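Local coordinates for protein, Family 18 Chitinase (PDB 3SIM) that probably hydrolyses the beta-1,4 linkages of chitin, as a plant glycoside hydrolase of family 18 built on a TIM barrel, at residues 233-238 with 266-271; 201-206 with 244-249; 186-191 with 251-256. All blocks are in the same frame, centred on the assembly; numbering follows the deposited sequence.

Contact 1: 233-238 with 266-271; sequences GFFDAA and EEEAQA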
# COMPACT_ATOMS: atom_id res chain seq x y z
N GLY A 233 12.61 -14.43 12.69
CA GLY A 233 12.41 -13.65 13.87
C GLY A 233 11.37 -12.56 13.76
O GLY A 233 11.05 -11.97 14.72
N PHE A 234 10.77 -12.38 12.59
CA PHE A 234 9.73 -11.39 12.44
C PHE A 234 8.59 -11.64 13.45
O PHE A 234 8.19 -10.76 14.10
CB PHE A 234 9.15 -11.37 11.02
CG PHE A 234 7.90 -10.50 10.84
CD1 PHE A 234 6.66 -11.04 10.96
CD2 PHE A 234 7.98 -9.20 10.46
CE1 PHE A 234 5.56 -10.31 10.75
CE2 PHE A 234 6.84 -8.46 10.29
CZ PHE A 234 5.65 -9.03 10.47
N PHE A 235 8.17 -12.87 13.60
CA PHE A 235 7.15 -13.24 14.57
C PHE A 235 7.50 -13.01 16.05
O PHE A 235 6.65 -12.77 16.81
CB PHE A 235 6.43 -14.56 14.26
CG PHE A 235 5.57 -14.52 13.04
CD1 PHE A 235 4.44 -13.74 13.03
CD2 PHE A 235 5.91 -15.19 11.89
CE1 PHE A 235 3.68 -13.66 11.97
CE2 PHE A 235 5.12 -15.11 10.79
CZ PHE A 235 4.00 -14.33 10.84
N ASP A 236 8.77 -13.09 16.42
CA ASP A 236 9.22 -12.71 17.75
C ASP A 236 9.06 -11.22 18.06
O ASP A 236 8.60 -10.86 19.07
CB ASP A 236 10.65 -13.15 17.99
CG ASP A 236 10.80 -14.65 17.92
OD1 ASP A 236 9.87 -15.34 18.27
OD2 ASP A 236 11.81 -15.13 17.47
N ALA A 237 9.46 -10.39 17.12
CA ALA A 237 9.24 -8.97 17.17
C ALA A 237 7.73 -8.65 17.18
O ALA A 237 7.29 -7.87 17.93
CB ALA A 237 9.92 -8.33 16.04
N ALA A 238 6.98 -9.32 16.36
CA ALA A 238 5.55 -9.10 16.27
C ALA A 238 4.87 -9.45 17.60
O ALA A 238 4.01 -8.78 18.03
CB ALA A 238 4.97 -9.82 15.19
N GLU A 266 1.03 -15.73 4.34
CA GLU A 266 -0.28 -15.12 4.51
C GLU A 266 -1.10 -15.87 5.56
O GLU A 266 -1.73 -15.26 6.43
CB GLU A 266 -1.04 -15.09 3.18
CG GLU A 266 -0.64 -13.93 2.27
CD GLU A 266 0.57 -14.25 1.42
OE1 GLU A 266 0.94 -13.41 0.58
OE2 GLU A 266 1.16 -15.34 1.60
N GLU A 267 -1.06 -17.20 5.49
CA GLU A 267 -1.79 -18.04 6.42
C GLU A 267 -1.22 -17.96 7.83
O GLU A 267 -1.96 -18.01 8.81
CB GLU A 267 -1.79 -19.50 5.94
CG GLU A 267 -2.70 -20.41 6.73
CD GLU A 267 -2.66 -21.85 6.24
N GLU A 268 0.10 -17.84 7.94
CA GLU A 268 0.74 -17.79 9.23
C GLU A 268 0.45 -16.49 9.99
O GLU A 268 0.19 -16.48 11.13
CB GLU A 268 2.24 -18.07 9.14
CG GLU A 268 3.00 -18.02 10.48
CD GLU A 268 4.50 -18.49 10.47
OE1 GLU A 268 5.04 -18.83 11.50
OE2 GLU A 268 5.13 -18.47 9.45
N ALA A 269 0.56 -15.41 9.28
CA ALA A 269 0.35 -14.07 9.79
C ALA A 269 -1.08 -13.73 10.22
O ALA A 269 -1.27 -13.16 11.23
CB ALA A 269 0.86 -13.11 8.84
N GLN A 270 -2.05 -14.14 9.45
CA GLN A 270 -3.43 -14.03 9.83
C GLN A 270 -3.81 -14.81 11.11
O GLN A 270 -4.43 -14.27 11.97
CB GLN A 270 -4.36 -14.38 8.65
CG GLN A 270 -4.40 -13.38 7.53
CD GLN A 270 -5.18 -13.86 6.34
OE1 GLN A 270 -4.63 -14.45 5.46
NE2 GLN A 270 -6.41 -13.59 6.31
N ALA A 271 -3.34 -16.04 11.21
CA ALA A 271 -3.48 -16.88 12.39
C ALA A 271 -2.83 -16.24 13.60
O ALA A 271 -3.42 -16.20 14.60
CB ALA A 271 -2.94 -18.23 12.19

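Contact 2: 201-206 with 244-249; sequences GYYNNA and KGKLHG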
# COMPACT_ATOMS: atom_id res chain seq x y z
N GLY A 201 13.57 -1.36 17.46
CA GLY A 201 14.06 0.01 17.43
C GLY A 201 13.56 0.80 16.21
O GLY A 201 13.17 1.92 16.32
N TYR A 202 13.54 0.15 15.07
CA TYR A 202 13.00 0.77 13.86
C TYR A 202 11.50 1.07 13.98
O TYR A 202 11.08 2.09 13.59
CB TYR A 202 13.34 0.01 12.56
CG TYR A 202 14.81 -0.10 12.21
CD1 TYR A 202 15.72 0.90 12.50
CD2 TYR A 202 15.29 -1.24 11.61
CE1 TYR A 202 17.04 0.78 12.21
CE2 TYR A 202 16.61 -1.37 11.32
CZ TYR A 202 17.47 -0.36 11.61
OH TYR A 202 18.75 -0.53 11.29
N TYR A 203 10.75 0.13 14.53
CA TYR A 203 9.35 0.32 14.76
C TYR A 203 9.05 1.50 15.69
O TYR A 203 8.26 2.32 15.37
CB TYR A 203 8.63 -0.93 15.30
CG TYR A 203 7.19 -0.58 15.56
CD1 TYR A 203 6.76 -0.11 16.76
CD2 TYR A 203 6.30 -0.58 14.53
CE1 TYR A 203 5.47 0.28 16.93
CE2 TYR A 203 5.03 -0.21 14.67
CZ TYR A 203 4.59 0.22 15.86
OH TYR A 203 3.31 0.59 15.97
N ASN A 204 9.72 1.56 16.82
CA ASN A 204 9.54 2.66 17.71
C ASN A 204 9.96 4.02 17.07
O ASN A 204 9.32 4.98 17.32
CB ASN A 204 10.13 2.41 19.10
CG ASN A 204 9.42 1.24 19.87
OD1 ASN A 204 8.26 1.20 20.12
ND2 ASN A 204 10.20 0.36 20.28
N ASN A 205 10.98 4.02 16.24
CA ASN A 205 11.40 5.19 15.51
C ASN A 205 10.27 5.68 14.55
O ASN A 205 9.96 6.82 14.56
CB ASN A 205 12.64 4.94 14.66
CG ASN A 205 13.96 4.76 15.45
OD1 ASN A 205 14.11 5.16 16.56
ND2 ASN A 205 14.92 4.21 14.78
N ALA A 206 9.68 4.75 13.81
CA ALA A 206 8.57 5.01 12.90
C ALA A 206 7.28 5.57 13.59
O ALA A 206 6.72 6.52 13.10
CB ALA A 206 8.25 3.82 12.16
N LYS A 244 2.60 -5.64 24.11
CA LYS A 244 2.65 -4.26 24.46
C LYS A 244 1.45 -3.38 24.02
O LYS A 244 1.39 -2.28 24.34
CB LYS A 244 4.01 -3.68 24.08
CG LYS A 244 5.11 -4.09 24.97
CD LYS A 244 6.33 -4.23 24.23
CE LYS A 244 6.91 -2.96 23.90
NZ LYS A 244 6.41 -2.53 22.73
N GLY A 245 0.51 -3.93 23.31
CA GLY A 245 -0.55 -3.14 22.77
C GLY A 245 -0.12 -2.29 21.58
O GLY A 245 -0.70 -1.33 21.30
N LYS A 246 0.96 -2.68 20.94
CA LYS A 246 1.52 -1.94 19.81
C LYS A 246 1.33 -2.49 18.36
O LYS A 246 1.94 -1.99 17.48
CB LYS A 246 2.99 -1.67 20.10
CG LYS A 246 3.33 -0.76 21.28
CD LYS A 246 4.77 -0.35 21.17
CE LYS A 246 5.37 0.26 22.39
NZ LYS A 246 6.81 0.13 22.45
N LEU A 247 0.56 -3.54 18.18
CA LEU A 247 0.39 -4.17 16.90
C LEU A 247 -0.90 -3.70 16.23
O LEU A 247 -1.94 -4.12 16.55
CB LEU A 247 0.40 -5.69 17.01
CG LEU A 247 0.32 -6.46 15.69
CD1 LEU A 247 1.43 -6.10 14.80
CD2 LEU A 247 0.18 -7.92 15.88
N HIS A 248 -0.79 -2.72 15.38
CA HIS A 248 -1.88 -2.21 14.55
C HIS A 248 -2.39 -3.13 13.45
O HIS A 248 -3.52 -3.07 13.09
CB HIS A 248 -1.58 -0.82 14.01
CG HIS A 248 -1.33 0.20 15.07
ND1 HIS A 248 -2.31 0.69 15.87
CD2 HIS A 248 -0.20 0.80 15.47
CE1 HIS A 248 -1.81 1.55 16.71
NE2 HIS A 248 -0.52 1.63 16.50
N GLY A 249 -1.47 -3.89 12.89
CA GLY A 249 -1.70 -4.81 11.80
C GLY A 249 -0.45 -5.25 11.03
O GLY A 249 0.63 -4.82 11.30
O HOH W 1 9.40 -2.21 21.90

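Contact 3: 186-191 with 251-256; sequences QFKAYD and AVWTAD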
# COMPACT_ATOMS: atom_id res chain seq x y z
N GLN A 186 7.24 0.30 5.18
CA GLN A 186 7.94 -0.68 4.38
C GLN A 186 9.27 -1.12 5.10
O GLN A 186 10.35 -0.71 4.79
CB GLN A 186 8.10 -0.19 2.92
CG GLN A 186 6.84 0.07 2.08
CD GLN A 186 7.12 0.16 0.57
OE1 GLN A 186 6.74 1.10 -0.08
NE2 GLN A 186 7.80 -0.82 0.07
N PHE A 187 9.11 -1.99 6.07
CA PHE A 187 10.21 -2.50 6.86
C PHE A 187 11.20 -3.34 6.00
O PHE A 187 12.32 -3.46 6.33
CB PHE A 187 9.77 -3.17 8.18
CG PHE A 187 9.22 -2.22 9.22
CD1 PHE A 187 10.03 -1.58 10.11
CD2 PHE A 187 7.89 -1.97 9.28
CE1 PHE A 187 9.52 -0.72 11.02
CE2 PHE A 187 7.39 -1.13 10.19
CZ PHE A 187 8.20 -0.49 11.05
N LYS A 188 10.76 -3.82 4.86
CA LYS A 188 11.66 -4.54 3.98
C LYS A 188 12.82 -3.67 3.43
O LYS A 188 13.77 -4.15 2.97
CB LYS A 188 10.93 -5.37 2.91
CG LYS A 188 9.95 -4.67 2.08
CD LYS A 188 8.58 -4.55 2.79
CE LYS A 188 7.54 -3.92 1.93
NZ LYS A 188 8.05 -3.72 0.71
N ALA A 189 12.70 -2.37 3.58
CA ALA A 189 13.72 -1.41 3.22
C ALA A 189 15.04 -1.49 4.00
O ALA A 189 16.04 -1.15 3.51
CB ALA A 189 13.18 -0.02 3.16
N TYR A 190 14.99 -1.94 5.23
CA TYR A 190 16.18 -2.11 6.03
C TYR A 190 17.05 -3.30 5.58
O TYR A 190 16.58 -4.15 4.86
CB TYR A 190 15.81 -2.21 7.48
CG TYR A 190 15.18 -0.96 8.10
CD1 TYR A 190 15.96 0.10 8.52
CD2 TYR A 190 13.84 -0.88 8.33
CE1 TYR A 190 15.41 1.17 9.09
CE2 TYR A 190 13.30 0.21 8.87
CZ TYR A 190 14.08 1.24 9.25
OH TYR A 190 13.55 2.29 9.81
N ASP A 191 18.29 -3.36 6.04
CA ASP A 191 19.23 -4.42 5.69
C ASP A 191 18.77 -5.78 6.11
O ASP A 191 18.08 -5.93 7.03
CB ASP A 191 20.55 -4.31 6.44
CG ASP A 191 21.32 -3.18 6.08
OD1 ASP A 191 21.25 -2.68 4.95
OD2 ASP A 191 22.00 -2.76 6.98
N ALA A 251 1.12 -5.90 7.03
CA ALA A 251 1.07 -5.72 5.58
C ALA A 251 2.06 -6.62 4.78
O ALA A 251 3.22 -6.73 5.08
CB ALA A 251 1.29 -4.31 5.26
N VAL A 252 1.59 -7.21 3.72
CA VAL A 252 2.41 -8.09 2.94
C VAL A 252 2.60 -7.67 1.43
O VAL A 252 1.66 -7.34 0.77
CB VAL A 252 1.86 -9.52 3.05
CG1 VAL A 252 2.64 -10.48 2.19
CG2 VAL A 252 1.75 -10.01 4.47
N TRP A 253 3.83 -7.67 0.94
CA TRP A 253 4.24 -7.44 -0.44
C TRP A 253 4.86 -8.76 -1.02
O TRP A 253 5.92 -9.12 -0.68
CB TRP A 253 5.24 -6.26 -0.49
CG TRP A 253 4.71 -4.86 -0.47
CD1 TRP A 253 4.38 -4.11 -1.54
CD2 TRP A 253 4.47 -4.03 0.66
NE1 TRP A 253 3.92 -2.91 -1.16
CE2 TRP A 253 3.97 -2.82 0.20
CE3 TRP A 253 4.61 -4.20 2.03
CZ2 TRP A 253 3.63 -1.80 1.04
CZ3 TRP A 253 4.25 -3.18 2.86
CH2 TRP A 253 3.78 -1.99 2.36
N THR A 254 4.16 -9.52 -1.84
CA THR A 254 2.86 -9.27 -2.40
C THR A 254 2.24 -10.66 -2.66
O THR A 254 2.92 -11.64 -2.57
CB THR A 254 2.94 -8.54 -3.80
OG1 THR A 254 3.48 -9.42 -4.76
CG2 THR A 254 3.72 -7.21 -3.76
N ALA A 255 0.96 -10.72 -3.02
CA ALA A 255 0.34 -12.02 -3.32
C ALA A 255 1.07 -12.70 -4.54
O ALA A 255 1.21 -13.87 -4.62
CB ALA A 255 -1.11 -11.85 -3.59
N ASP A 256 1.53 -11.86 -5.43
CA ASP A 256 2.16 -12.29 -6.63
C ASP A 256 3.47 -13.06 -6.38
O ASP A 256 3.68 -14.04 -6.96
CB ASP A 256 2.31 -11.10 -7.57
CG ASP A 256 0.98 -10.43 -7.86
OD1 ASP A 256 0.51 -9.66 -7.07
OD2 ASP A 256 0.40 -10.76 -8.82

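Contact 1: 233-238 with 266-271
Phe235 meets Glu268 and Ala269 where two outer helices of the TIM barrel, 230-243 and 264-274, lie next to each other. The contact is small and buries 137 Å² in all. It is made by side-chain packing, with no hydrogen bond between the two segments.

The apolar part belongs to Phe235. Its CG stands anti to the carbonyl carbon (chi1 -68°), which sends the ring across to the other helix. The outer end of the ring meets Ala269 edge-on, with CZ 3.9 Å from Ala269 CB. Phe272, one turn further along helix 264-274, also meets this ring, with the planes strongly inclined. On one ring face lies Phe234, whose own ring also makes an edge-to-face contact with Phe219 of strand 215-220.

The other part is a contact between ring and acid. Glu268 is exposed and its chain is extended, with CG anti to the backbone N (chi1 179°). The methylene and the carboxylate therefore both run beside the ring. The carboxylate is turned 33° from the ring plane, and its approach is oblique. Phe235 CE2 lies 3.6 Å from Glu268 CG and 3.5 Å from Glu268 CD.

Contact 2: 201-206 with 244-249
Tyr203 is the first residue of 201-206 to reach across to 244-249. Its CG is anti to the backbone N (chi1 178°), and the ring points from helix 196-209 toward the loop. The phenol end arrives beside the backbone of Lys246 and the ring of His248. Tyr203 OH is 3.3 Å from Lys246 O, and the carbonyl approaches the tyrosine ring obliquely. The same hydroxyl lies 3.6 Å from His248 CD2, at the edge of the imidazole and near its plane. Tyr203 and His248 cross at about a right angle. Tyr203 OH is hydrogen-bonded to Val215 O at the start of strand 215-220, so this buried polar atom is satisfied. Ile217 and Leu241 pack against the tyrosine.

The segment 244-249 leads from helix 230-243 into strand 250-253. It is therefore the last helix-to-strand connection before the barrel closes. Helix 230-243 ends in a Schellman motif, with Gly245 at positive phi. This turn is followed by Lys246, whose side chain returns toward helix 196-209.

Asn204, next along the helix, receives that lysine. Its CB does not point straight at the loop, but the amide end comes nearer. Lys246 is extended beyond CG, and its NZ donates to Asn204 OD1 over 2.9 Å. The bond is bent at the oxygen: the C=O...NZ angle is 131°, and NZ is tilted 26° from the amide plane. The ammonium groups of Lys244 and Lys246 sit unusually close in the model, so the exact placement of the two lysine ends is uncertain. The other end of the amide is used as well. Asn204 ND2 donates to a water at 3.1 Å, and that water also accepts from Lys244 NZ, again at 3.1 Å.

Contact 3: 186-191 with 251-256
Trp253 receives both Lys188 and Gln186 over one face of its indole. It ends strand 250-253, the last strand of the TIM barrel, and the peptide bond to Thr254 is cis. A tryptophan with a cis peptide at this place is a familiar feature of family 18, where it typically forms the floor of the sugar-binding cleft. The same role is probable here. Gln186 and Lys188 lie in the loop after strand 182-184, and Lys188 is in a short 3-10 turn.

As modelled, the charged contact is a cation-pi interaction, but the lysine end is placed too close to the indole and its detailed geometry is doubtful. The ammonium lies over the five-membered ring, with Lys188 NZ 3.9 Å from the centroid and 29° off the normal. The chain starts toward this place by a first torsion that puts CG between the backbone N and the carbonyl carbon (chi1 53°).

Gln186 covers the six-membered ring. Its amide is stacked, with planes 16° apart, and its CG makes an off-centre CH-pi contact 4.1 Å from the ring centroid. Gln186 also touches Glu127, the glutamate that ends the DxDxE sequence signature of the family. Tyr6 of the first strand stacks on Trp253 too. The closest approach of Gln186 to the indole is CG to Trp253 CH2, 3.7 Å.

Overall arrangement
The three contacts lie at different depths of one TIM barrel. Contact 3 is the inner one, its centre about 10 Å from the centre of the chain, at the presumed sugar-binding cleft. Contacts 1 and 2 belong to the outer layer, about 19 and 18 Å from that centre. Their own centres are about 14 Å apart; contact 1 uses helix 230-243 and contact 2 the loop that follows it. Contact 3 lies about 13 Å from contact 1 and about 16 Å from contact 2, centre to centre, and touches both. Glu266 OE1 packs 3.8 Å from Val252 CG1. Tyr202 stacks on Tyr190, joining helix 196-209 to the loop that carries Lys188.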